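Local coordinates for putative fructosamine-3-kinase (Thermobifida fusca YX, PDB 3F7W), which probably acts as a kinase of the fructosamine kinase family, whose members typically phosphorylate sugars attached to amines, at residues A18-R23 and H30-E35; L42-L47 and D84-M89; W141-A146 and A177-A182; D184-A189 and G217-D222. One frame throughout, in Å; residues are numbered along the deposited sequence.

Contact 1: A18-R23 and H30-E35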
# COMPACT_ATOMS: atom_id res chain seq x y z
N ALA A 18 14.54 14.16 22.49
CA ALA A 18 14.36 15.51 23.07
C ALA A 18 12.87 15.88 23.22
O ALA A 18 12.53 16.67 24.10
CB ALA A 18 15.08 16.56 22.24
N ALA A 19 12.00 15.33 22.39
CA ALA A 19 10.58 15.70 22.42
C ALA A 19 9.70 14.64 21.78
O ALA A 19 10.15 13.91 20.88
CB ALA A 19 10.37 17.07 21.73
N VAL A 20 8.45 14.58 22.24
CA VAL A 20 7.41 13.74 21.65
C VAL A 20 6.11 14.54 21.53
O VAL A 20 5.67 15.15 22.50
CB VAL A 20 7.10 12.50 22.52
CG1 VAL A 20 6.02 11.65 21.85
CG2 VAL A 20 8.35 11.67 22.80
N ALA A 21 5.49 14.54 20.35
CA ALA A 21 4.22 15.22 20.13
C ALA A 21 3.21 14.24 19.54
O ALA A 21 3.57 13.46 18.66
CB ALA A 21 4.41 16.42 19.16
N GLU A 22 1.95 14.30 19.98
CA GLU A 22 0.91 13.41 19.43
C GLU A 22 0.49 13.85 18.03
O GLU A 22 0.38 15.05 17.75
CB GLU A 22 -0.28 13.34 20.39
CG GLU A 22 0.09 12.65 21.70
CD GLU A 22 -0.99 12.71 22.77
OE1 GLU A 22 -1.87 13.60 22.73
OE2 GLU A 22 -0.92 11.85 23.68
N ARG A 23 0.30 12.89 17.13
CA ARG A 23 -0.16 13.17 15.78
C ARG A 23 -1.35 12.27 15.41
O ARG A 23 -1.52 11.91 14.25
CB ARG A 23 0.99 13.02 14.77
CG ARG A 23 2.08 14.10 14.89
CD ARG A 23 1.58 15.46 14.34
NE ARG A 23 2.60 16.51 14.42
CZ ARG A 23 2.89 17.22 15.51
NH1 ARG A 23 2.25 17.00 16.66
NH2 ARG A 23 3.83 18.15 15.47
N HIS A 30 -1.20 4.45 17.72
CA HIS A 30 -1.10 5.87 17.90
C HIS A 30 0.09 6.42 17.10
O HIS A 30 1.07 5.71 16.87
CB HIS A 30 -0.92 6.16 19.38
CG HIS A 30 -2.05 5.64 20.22
ND1 HIS A 30 -3.12 6.43 20.60
CD2 HIS A 30 -2.30 4.40 20.71
CE1 HIS A 30 -3.97 5.70 21.30
NE2 HIS A 30 -3.50 4.47 21.38
N LEU A 31 -0.01 7.69 16.70
CA LEU A 31 1.01 8.34 15.86
C LEU A 31 1.68 9.50 16.58
O LEU A 31 1.05 10.22 17.38
CB LEU A 31 0.37 8.85 14.56
CG LEU A 31 -0.53 7.86 13.83
CD1 LEU A 31 -1.11 8.48 12.53
CD2 LEU A 31 0.26 6.61 13.54
N TYR A 32 2.97 9.67 16.33
CA TYR A 32 3.75 10.68 17.02
C TYR A 32 4.82 11.27 16.10
O TYR A 32 5.34 10.57 15.24
CB TYR A 32 4.47 10.10 18.24
CG TYR A 32 3.56 9.43 19.22
CD1 TYR A 32 3.28 8.07 19.11
CD2 TYR A 32 2.98 10.14 20.27
CE1 TYR A 32 2.41 7.44 20.01
CE2 TYR A 32 2.12 9.53 21.18
CZ TYR A 32 1.84 8.18 21.04
OH TYR A 32 1.00 7.58 21.93
N ARG A 33 5.13 12.53 16.34
CA ARG A 33 6.38 13.15 15.89
C ARG A 33 7.34 13.16 17.07
O ARG A 33 7.06 13.73 18.12
CB ARG A 33 6.16 14.58 15.40
CG ARG A 33 7.39 15.24 14.80
CD ARG A 33 7.09 16.69 14.51
NE ARG A 33 8.16 17.40 13.80
CZ ARG A 33 9.29 17.84 14.34
NH1 ARG A 33 9.57 17.62 15.62
NH2 ARG A 33 10.16 18.50 13.59
N VAL A 34 8.48 12.49 16.90
CA VAL A 34 9.49 12.36 17.96
C VAL A 34 10.77 13.03 17.48
O VAL A 34 11.26 12.72 16.38
CB VAL A 34 9.77 10.87 18.30
CG1 VAL A 34 10.91 10.77 19.33
CG2 VAL A 34 8.50 10.21 18.83
N GLU A 35 11.31 13.92 18.30
CA GLU A 35 12.50 14.67 17.93
C GLU A 35 13.68 14.22 18.76
O GLU A 35 13.61 14.14 20.00
CB GLU A 35 12.27 16.17 18.11
CG GLU A 35 13.34 17.03 17.46
CD GLU A 35 13.03 18.53 17.53
OE1 GLU A 35 11.96 18.93 17.03
OE2 GLU A 35 13.86 19.29 18.08
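Val20 and Tyr32 meet on the better packed face of an antiparallel beta hairpin, strands 17-26 and 29-36, which opens the five-stranded sheet of the kinase-like N-terminal lobe. Val20 has CG1 anti to its backbone N (chi1 -179°), and this methyl lies 3.7 Å from Tyr32 CD2, the two side chains crossing obliquely. The same CG1 also lies near Val34 CG2, with the two valines side by side. Val5 and Ala6 of helix 3-13 pack on this face, and Val5 touches all three side chains. Glu22 also belongs here, but only its CG leans on the Tyr32 ring, 3.8 Å from CE2; its carboxylate runs on toward solvent.

The backbone ladder is regular from Arg23 to Ala19, with Ala21 N to Arg33 O at 2.8 Å, and then changes at its end. Ala18 and Ala19 both face Glu35, forming a classic beta bulge: Glu35 O accepts from Ala18 N at 2.7 Å and from Ala19 N at 3.1 Å.

The opposite face, carrying Ala19, Ala21, Arg33 and Glu35, is the more polar and solvent-facing one. Two arginines lie alongside each other there, the CB of Arg33 under one face of the Arg23 guanidinium, near its rim. Like charges would probably repel, but each group has its own partner. Arg23 NH1 turns back to Glu22 O, whereas Arg33 packs on Trp91 in a cation-pi contact and forms a salt bridge along its own strand, NH1 meeting the anti lone pair of Glu35 OE1 at 3.1 Å.

Contact 2: L42-L47 and D84-M89. With EDO (1,2-ethanediol), chain G.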
# COMPACT_ATOMS: atom_id res chain seq x y z
N LEU A 42 11.39 12.15 13.72
CA LEU A 42 10.98 10.81 13.41
C LEU A 42 9.47 10.72 13.46
O LEU A 42 8.84 11.33 14.32
CB LEU A 42 11.57 9.83 14.42
CG LEU A 42 13.09 9.73 14.57
CD1 LEU A 42 13.38 8.68 15.67
CD2 LEU A 42 13.74 9.37 13.21
N PHE A 43 8.91 9.95 12.53
CA PHE A 43 7.50 9.57 12.57
C PHE A 43 7.44 8.21 13.27
O PHE A 43 8.11 7.28 12.84
CB PHE A 43 6.91 9.49 11.18
CG PHE A 43 5.45 9.07 11.15
CD1 PHE A 43 4.51 9.82 11.79
CD2 PHE A 43 5.04 7.96 10.43
CE1 PHE A 43 3.17 9.46 11.76
CE2 PHE A 43 3.69 7.61 10.40
CZ PHE A 43 2.78 8.36 11.08
N VAL A 44 6.64 8.11 14.31
CA VAL A 44 6.61 6.90 15.15
C VAL A 44 5.16 6.42 15.28
O VAL A 44 4.25 7.22 15.61
CB VAL A 44 7.24 7.18 16.53
CG1 VAL A 44 7.17 5.96 17.45
CG2 VAL A 44 8.73 7.71 16.38
N LYS A 45 4.95 5.14 14.96
CA LYS A 45 3.70 4.43 15.25
C LYS A 45 3.96 3.57 16.47
O LYS A 45 5.04 2.97 16.62
CB LYS A 45 3.28 3.51 14.11
CG LYS A 45 3.04 4.15 12.81
CD LYS A 45 2.73 3.14 11.74
CE LYS A 45 2.52 3.83 10.39
NZ LYS A 45 1.97 2.86 9.40
N ALA A 46 2.97 3.51 17.34
CA ALA A 46 3.13 2.72 18.57
C ALA A 46 1.79 2.18 19.03
O ALA A 46 0.81 2.91 19.13
CB ALA A 46 3.76 3.57 19.68
N LEU A 47 1.77 0.89 19.34
CA LEU A 47 0.67 0.30 20.06
C LEU A 47 0.78 0.72 21.53
O LEU A 47 1.88 0.96 22.01
CB LEU A 47 0.77 -1.21 19.99
CG LEU A 47 0.44 -1.77 18.62
CD1 LEU A 47 1.00 -3.19 18.47
CD2 LEU A 47 -1.05 -1.74 18.51
N ASP A 84 7.74 -5.34 17.63
CA ASP A 84 6.34 -5.70 17.37
C ASP A 84 5.36 -4.64 17.88
O ASP A 84 4.18 -4.70 17.54
CB ASP A 84 5.97 -7.04 18.01
CG ASP A 84 6.71 -8.21 17.39
OD1 ASP A 84 7.00 -8.19 16.18
OD2 ASP A 84 7.00 -9.16 18.14
N ARG A 85 5.84 -3.70 18.69
CA ARG A 85 4.97 -2.66 19.31
C ARG A 85 5.17 -1.24 18.73
O ARG A 85 4.35 -0.34 19.00
CB ARG A 85 5.29 -2.52 20.81
CG ARG A 85 5.57 -3.78 21.62
CD ARG A 85 4.32 -4.59 21.79
NE ARG A 85 3.26 -3.82 22.42
CZ ARG A 85 2.00 -4.23 22.52
NH1 ARG A 85 1.62 -5.41 22.02
NH2 ARG A 85 1.12 -3.46 23.08
N THR A 86 6.29 -1.02 18.03
CA THR A 86 6.81 0.34 17.76
C THR A 86 7.49 0.34 16.38
O THR A 86 8.20 -0.61 16.02
CB THR A 86 7.84 0.76 18.79
OG1 THR A 86 7.41 0.37 20.10
CG2 THR A 86 8.10 2.27 18.77
N LEU A 87 7.25 1.39 15.62
CA LEU A 87 7.93 1.57 14.35
C LEU A 87 8.29 3.05 14.24
O LEU A 87 7.41 3.91 14.31
CB LEU A 87 7.02 1.11 13.20
CG LEU A 87 7.49 1.30 11.75
CD1 LEU A 87 8.84 0.65 11.49
CD2 LEU A 87 6.43 0.78 10.74
N ALA A 88 9.60 3.32 14.15
CA ALA A 88 10.18 4.68 14.10
C ALA A 88 10.86 4.83 12.73
O ALA A 88 11.71 4.00 12.36
CB ALA A 88 11.21 4.88 15.19
N MSE A 89 10.47 5.87 12.01
CA MSE A 89 10.96 6.13 10.68
C MSE A 89 11.20 7.60 10.47
O MSE A 89 10.80 8.44 11.26
CB MSE A 89 9.97 5.62 9.64
CG MSE A 89 8.71 6.38 9.52
SE MSE A 89 7.55 5.51 8.22
CE MSE A 89 7.20 3.94 9.33
C1 EDO G . 0.91 -0.16 11.66
O1 EDO G . 0.34 0.60 10.59
C2 EDO G . 1.27 -1.51 11.12
O2 EDO G . 2.33 -1.26 10.23
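Lys45 and Leu87 form the middle hydrogen-bonded pair between antiparallel strands 41-46 and 86-90, Lys45 N giving to Leu87 O at 2.8 Å and Leu87 N returning a bond to Lys45 O. Phe43 and Met89, a selenomethionine here, repeat the pattern, with Phe43 N to Met89 O at 2.7 Å. Leu47 N adds a bond to Arg85 O at 2.9 Å just beyond the paired strands.

The polar side chains find their partners beyond the two strands. Lys45, extended beyond CG, brings NZ to salt bridges with Glu61 and Asp211; it also gives to O1 of a 1,2-ethanediol at 3.0 Å, which Glu61 holds as well. This matches the lysine of the third strand in protein kinases, which pairs with a helix glutamate, so a similar role is probable. An alanine at Lys45 would probably leave the carboxylates of Glu61 and Asp211 without their cationic mate. Thr86 OG1 is met by Arg8 NH2, which also reaches Leu47 O. Arg85 spends NH2 on Pro48 O and Ala51 O, while Leu47 CB sits over one face of its guanidinium, 3.8 Å from NH2.

Apolar groups fill in the rest. Met89 CG, in the crowded position between N and carbonyl carbon (chi1 71°), lies at the edge of the Phe43 ring, 4.1 Å from CD2; on the other face of the sheet Val44 CG2 packs on Ala88 CB at 3.9 Å.

Strand 29-36 flanks 41-46, strand 79-83 flanks 86-90, helix 3-13 covers the Val44 and Thr86 face, and helix 57-68 packs against Leu87 and Met89.

Contact 3: W141-A146 and A177-A182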
# COMPACT_ATOMS: atom_id res chain seq x y z
N TRP A 141 0.25 -14.49 -11.89
CA TRP A 141 -0.60 -13.45 -11.33
C TRP A 141 -2.10 -13.81 -11.20
O TRP A 141 -2.70 -13.54 -10.15
CB TRP A 141 -0.40 -12.12 -12.07
CG TRP A 141 -1.18 -11.02 -11.43
CD1 TRP A 141 -0.87 -10.34 -10.32
CD2 TRP A 141 -2.44 -10.52 -11.87
NE1 TRP A 141 -1.86 -9.43 -10.02
CE2 TRP A 141 -2.84 -9.52 -10.97
CE3 TRP A 141 -3.28 -10.83 -12.95
CZ2 TRP A 141 -4.03 -8.83 -11.09
CZ3 TRP A 141 -4.47 -10.14 -13.08
CH2 TRP A 141 -4.82 -9.13 -12.15
N PRO A 142 -2.73 -14.38 -12.25
CA PRO A 142 -4.18 -14.60 -12.13
C PRO A 142 -4.56 -15.44 -10.92
O PRO A 142 -5.50 -15.10 -10.21
CB PRO A 142 -4.55 -15.33 -13.45
CG PRO A 142 -3.49 -14.90 -14.41
CD PRO A 142 -2.23 -14.81 -13.57
N GLU A 143 -3.81 -16.51 -10.67
CA GLU A 143 -4.06 -17.36 -9.50
C GLU A 143 -3.81 -16.62 -8.17
O GLU A 143 -4.58 -16.72 -7.22
CB GLU A 143 -3.17 -18.60 -9.56
CG GLU A 143 -3.56 -19.61 -10.65
CD GLU A 143 -3.28 -19.15 -12.10
OE1 GLU A 143 -2.41 -18.27 -12.36
OE2 GLU A 143 -3.95 -19.71 -12.99
N PHE A 144 -2.69 -15.93 -8.09
CA PHE A 144 -2.38 -15.11 -6.95
C PHE A 144 -3.50 -14.09 -6.67
O PHE A 144 -3.97 -13.95 -5.53
CB PHE A 144 -1.04 -14.41 -7.20
CG PHE A 144 -0.73 -13.33 -6.23
CD1 PHE A 144 -0.35 -13.64 -4.93
CD2 PHE A 144 -0.81 -12.00 -6.62
CE1 PHE A 144 -0.07 -12.63 -4.04
CE2 PHE A 144 -0.51 -10.99 -5.72
CZ PHE A 144 -0.14 -11.31 -4.43
N TYR A 145 -3.93 -13.37 -7.70
CA TYR A 145 -4.90 -12.30 -7.51
C TYR A 145 -6.25 -12.87 -7.06
O TYR A 145 -6.80 -12.44 -6.05
CB TYR A 145 -5.05 -11.52 -8.80
CG TYR A 145 -5.79 -10.21 -8.65
CD1 TYR A 145 -5.30 -9.21 -7.82
CD2 TYR A 145 -6.95 -9.95 -9.38
CE1 TYR A 145 -5.96 -7.98 -7.71
CE2 TYR A 145 -7.60 -8.72 -9.28
CZ TYR A 145 -7.11 -7.74 -8.44
OH TYR A 145 -7.75 -6.52 -8.31
N ALA A 146 -6.75 -13.87 -7.79
CA ALA A 146 -8.03 -14.50 -7.47
C ALA A 146 -8.03 -15.06 -6.04
O ALA A 146 -8.88 -14.70 -5.23
CB ALA A 146 -8.39 -15.58 -8.48
N ALA A 177 -13.26 -15.19 -15.91
CA ALA A 177 -12.78 -14.60 -17.17
C ALA A 177 -11.35 -14.08 -17.05
O ALA A 177 -10.80 -13.51 -18.00
CB ALA A 177 -13.73 -13.49 -17.61
N LEU A 178 -10.74 -14.31 -15.89
CA LEU A 178 -9.50 -13.65 -15.54
C LEU A 178 -8.35 -14.00 -16.47
O LEU A 178 -7.51 -13.15 -16.76
CB LEU A 178 -9.13 -13.93 -14.07
CG LEU A 178 -8.01 -13.12 -13.43
CD1 LEU A 178 -8.25 -11.62 -13.61
CD2 LEU A 178 -7.86 -13.50 -11.93
N ASP A 179 -8.27 -15.24 -16.96
CA ASP A 179 -7.12 -15.61 -17.81
C ASP A 179 -7.24 -15.05 -19.24
O ASP A 179 -6.33 -15.23 -20.05
CB ASP A 179 -6.83 -17.13 -17.76
CG ASP A 179 -5.75 -17.50 -16.72
OD1 ASP A 179 -4.53 -17.33 -17.00
OD2 ASP A 179 -6.12 -17.97 -15.62
N HIS A 180 -8.34 -14.38 -19.55
CA HIS A 180 -8.37 -13.45 -20.70
C HIS A 180 -8.15 -12.02 -20.23
O HIS A 180 -7.31 -11.30 -20.77
CB HIS A 180 -9.70 -13.49 -21.45
CG HIS A 180 -9.90 -12.32 -22.37
ND1 HIS A 180 -9.10 -12.10 -23.48
CD2 HIS A 180 -10.78 -11.29 -22.34
CE1 HIS A 180 -9.50 -10.99 -24.09
NE2 HIS A 180 -10.51 -10.48 -23.42
N LEU A 181 -8.87 -11.63 -19.19
CA LEU A 181 -8.87 -10.22 -18.73
C LEU A 181 -7.49 -9.74 -18.25
O LEU A 181 -7.18 -8.56 -18.35
CB LEU A 181 -9.91 -10.01 -17.62
CG LEU A 181 -11.36 -10.25 -18.06
CD1 LEU A 181 -12.28 -10.17 -16.86
CD2 LEU A 181 -11.82 -9.27 -19.14
N ALA A 182 -6.67 -10.66 -17.75
CA ALA A 182 -5.36 -10.36 -17.16
C ALA A 182 -4.35 -9.65 -18.07
O ALA A 182 -3.44 -8.99 -17.59
CB ALA A 182 -4.74 -11.65 -16.62
O HOH W 1 -1.83 -18.24 -15.04
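Trp141 turns the rim of its indole to Ala182, whose CB lies near the ring plane at the edge, 3.9 Å from CZ3. Leu178 CD1 reaches the same CZ3 obliquely at 4.1 Å. One face of the indole is covered from its own helix by Tyr145 CB, and the Tyr145 ring in turn has Trp141 CZ2 over one of its faces, near the rim. At the edge of that tyrosine ring lies Leu178 CD2. Outside the two segments, His218 meets Trp141 edge-to-face, and the rings of Phe120 and His258 come in as well.

Leu178 carries most of the contact, joining the start of helix 141-159 to the short helix 178-181 in the largely helical, kinase-like C-terminal lobe, where Leu257 of helix 251-270 packs on both Trp141 and Leu178. With CG anti to its backbone N (chi1 -168°), it sends CD2 to 3.3 Å from Pro142 O, while Ala146 CB touches that methyl at 4.1 Å. Pro142 O is already taken by Ala146 N at 3.0 Å. An alanine at Leu178 would probably open a gap beside Pro142 and Ala146, and the rim of Trp141 would be less firmly held. Pro142 CG closes the seam, 4.1 Å from Ala182 CB.

Glu143 bends at chi2 and keeps OE1 on Thr140 OG1 and on a water that donates to it at 2.7 Å. Asp179 is deposited in two conformers, so its position toward Glu143 is doubtful. No hydrogen bond runs directly between the segments, which implies a contact held by apolar side chains, with acidic groups toward the solvent side.

Contact 4: D184-A189 and G217-D222. With EDO (1,2-ethanediol), chain I.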
# COMPACT_ATOMS: atom_id res chain seq x y z
N ASP A 184 -1.04 -9.96 -20.58
CA ASP A 184 0.04 -10.93 -20.72
C ASP A 184 0.92 -10.99 -19.49
O ASP A 184 1.19 -9.95 -18.87
CB ASP A 184 0.92 -10.59 -21.93
CG ASP A 184 0.15 -10.65 -23.24
OD1 ASP A 184 -0.83 -11.41 -23.36
OD2 ASP A 184 0.52 -9.89 -24.14
N PRO A 185 1.41 -12.20 -19.16
CA PRO A 185 2.33 -12.36 -18.04
C PRO A 185 3.51 -11.40 -18.14
O PRO A 185 4.04 -11.20 -19.24
CB PRO A 185 2.82 -13.81 -18.16
CG PRO A 185 1.80 -14.51 -18.98
CD PRO A 185 1.14 -13.49 -19.84
N GLU A 186 3.84 -10.76 -17.03
CA GLU A 186 5.07 -10.00 -16.89
C GLU A 186 5.64 -10.22 -15.48
O GLU A 186 4.93 -10.68 -14.59
CB GLU A 186 4.83 -8.51 -17.17
CG GLU A 186 3.86 -7.83 -16.21
CD GLU A 186 3.71 -6.34 -16.45
OE1 GLU A 186 3.20 -5.95 -17.54
OE2 GLU A 186 4.10 -5.57 -15.54
N PRO A 187 6.93 -9.91 -15.28
CA PRO A 187 7.50 -10.22 -13.97
C PRO A 187 6.84 -9.46 -12.82
O PRO A 187 6.36 -8.33 -13.01
CB PRO A 187 8.98 -9.81 -14.11
CG PRO A 187 9.23 -9.76 -15.61
CD PRO A 187 7.93 -9.35 -16.21
N PRO A 188 6.80 -10.08 -11.63
CA PRO A 188 6.29 -9.38 -10.46
C PRO A 188 7.11 -8.13 -10.16
O PRO A 188 8.34 -8.14 -10.31
CB PRO A 188 6.41 -10.41 -9.33
CG PRO A 188 7.12 -11.54 -9.85
CD PRO A 188 7.25 -11.45 -11.31
N ALA A 189 6.40 -7.07 -9.76
CA ALA A 189 6.99 -5.80 -9.35
C ALA A 189 7.04 -5.70 -7.82
O ALA A 189 6.29 -6.38 -7.12
CB ALA A 189 6.16 -4.66 -9.92
N GLY A 217 3.78 -7.94 -6.70
CA GLY A 217 2.42 -7.73 -7.23
C GLY A 217 2.53 -7.24 -8.66
O GLY A 217 3.64 -7.07 -9.18
N HIS A 218 1.39 -7.02 -9.29
CA HIS A 218 1.38 -6.42 -10.60
C HIS A 218 1.57 -4.93 -10.42
O HIS A 218 0.85 -4.30 -9.67
CB HIS A 218 0.07 -6.73 -11.32
CG HIS A 218 0.17 -6.62 -12.80
ND1 HIS A 218 0.59 -5.47 -13.44
CD2 HIS A 218 -0.05 -7.54 -13.77
CE1 HIS A 218 0.58 -5.67 -14.75
NE2 HIS A 218 0.18 -6.92 -14.97
N ARG A 219 2.53 -4.36 -11.14
CA ARG A 219 2.80 -2.92 -11.01
C ARG A 219 1.58 -2.06 -11.36
O ARG A 219 1.43 -0.98 -10.83
CB ARG A 219 4.01 -2.52 -11.84
CG ARG A 219 3.90 -2.71 -13.35
CD ARG A 219 5.31 -2.97 -13.96
NE ARG A 219 5.32 -2.95 -15.42
CZ ARG A 219 5.69 -1.92 -16.19
NH1 ARG A 219 6.07 -0.77 -15.68
NH2 ARG A 219 5.65 -2.04 -17.52
N GLU A 220 0.71 -2.55 -12.25
CA GLU A 220 -0.55 -1.85 -12.57
C GLU A 220 -1.43 -1.62 -11.34
O GLU A 220 -2.18 -0.67 -11.32
CB GLU A 220 -1.31 -2.55 -13.69
CG GLU A 220 -0.61 -2.40 -15.09
CD GLU A 220 -1.27 -3.18 -16.22
OE1 GLU A 220 -2.51 -3.40 -16.20
OE2 GLU A 220 -0.55 -3.54 -17.16
N ALA A 221 -1.30 -2.47 -10.30
CA ALA A 221 -2.05 -2.31 -9.06
C ALA A 221 -1.83 -0.94 -8.45
O ALA A 221 -2.78 -0.24 -8.11
CB ALA A 221 -1.69 -3.43 -8.03
N ASP A 222 -0.57 -0.55 -8.32
CA ASP A 222 -0.26 0.73 -7.64
C ASP A 222 -0.80 1.91 -8.44
O ASP A 222 -1.39 2.84 -7.90
CB ASP A 222 1.26 0.89 -7.44
CG ASP A 222 1.81 0.17 -6.17
OD1 ASP A 222 1.04 -0.38 -5.35
OD2 ASP A 222 3.05 0.17 -6.01
C1 EDO I . 9.43 -5.64 -13.37
O1 EDO I . 9.45 -6.01 -11.99
C2 EDO I . 8.03 -5.12 -13.73
O2 EDO I . 7.16 -6.17 -14.16
O HOH W 2 -0.44 -9.60 -16.43
O HOH W 3 4.13 -6.28 -12.91
O HOH W 4 2.22 -3.30 -17.61
O HOH W 5 5.37 -4.78 -18.64
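Glu186 and Arg219 cross at about a right angle, their flat ends 32° apart, and Arg219 NE gives to Glu186 OE2 at 2.9 Å in a salt bridge. The oxygen lies in the guanidinium plane and is met on its syn side, 23° out of the carboxylate plane. Chi1 of 63° sets Glu186 CG between its backbone N and carbonyl carbon, and the chain then extends past His218; the two side chains cross at about a right angle, OE2 coming obliquely to the ring, 3.6 Å from CE1.

His218 itself is fixed as the N-cap of helix 219-229: its ND1 accepts from Glu220 N at 3.2 Å. Alongside, the backbones of Ala189 and Gly217 form an antiparallel hydrogen-bonded pair, Ala189 N to Gly217 O at 2.8 Å, and Ala189 CB rests on Arg219 CB at 3.6 Å. Past the cap, Asp222 binds His192 N and Gly193 N, much as an aspartate early in the F helix holds the catalytic loop in protein kinases.

Charge is spread widely here. Arg219 uses NH1 for Ala245 O and Tyr241 OH, and NH2 for Pro246 O. Glu186 OE1 and Glu220 OE2, like charges, share a bridging water that donates to each at 2.8 Å, and Glu220 has Arg254 as counter-ion. Glu186 is therefore probably stabilised as a carboxylate by Arg219 and water together.

Overall arrangement
The four contacts fall into two pairs in chain order. Contacts 1 and 2 share the five-stranded sheet, their centres about 10 Å apart, with strand 29-36 of the first hydrogen-bonded to 41-46 of the second. Contacts 3 and 4 lie on the opposite side of the chain's centre, their own centres about 12 Å apart, and touch where Trp141 NE1 packs on His218 CB at 3.6 Å. Between the pairs the centres are about 30 to 43 Å apart and nothing touches. One pair thus belongs to the sheet lobe and the other to the largely helical lobe of a kinase-like fold, whose active site probably lies between them.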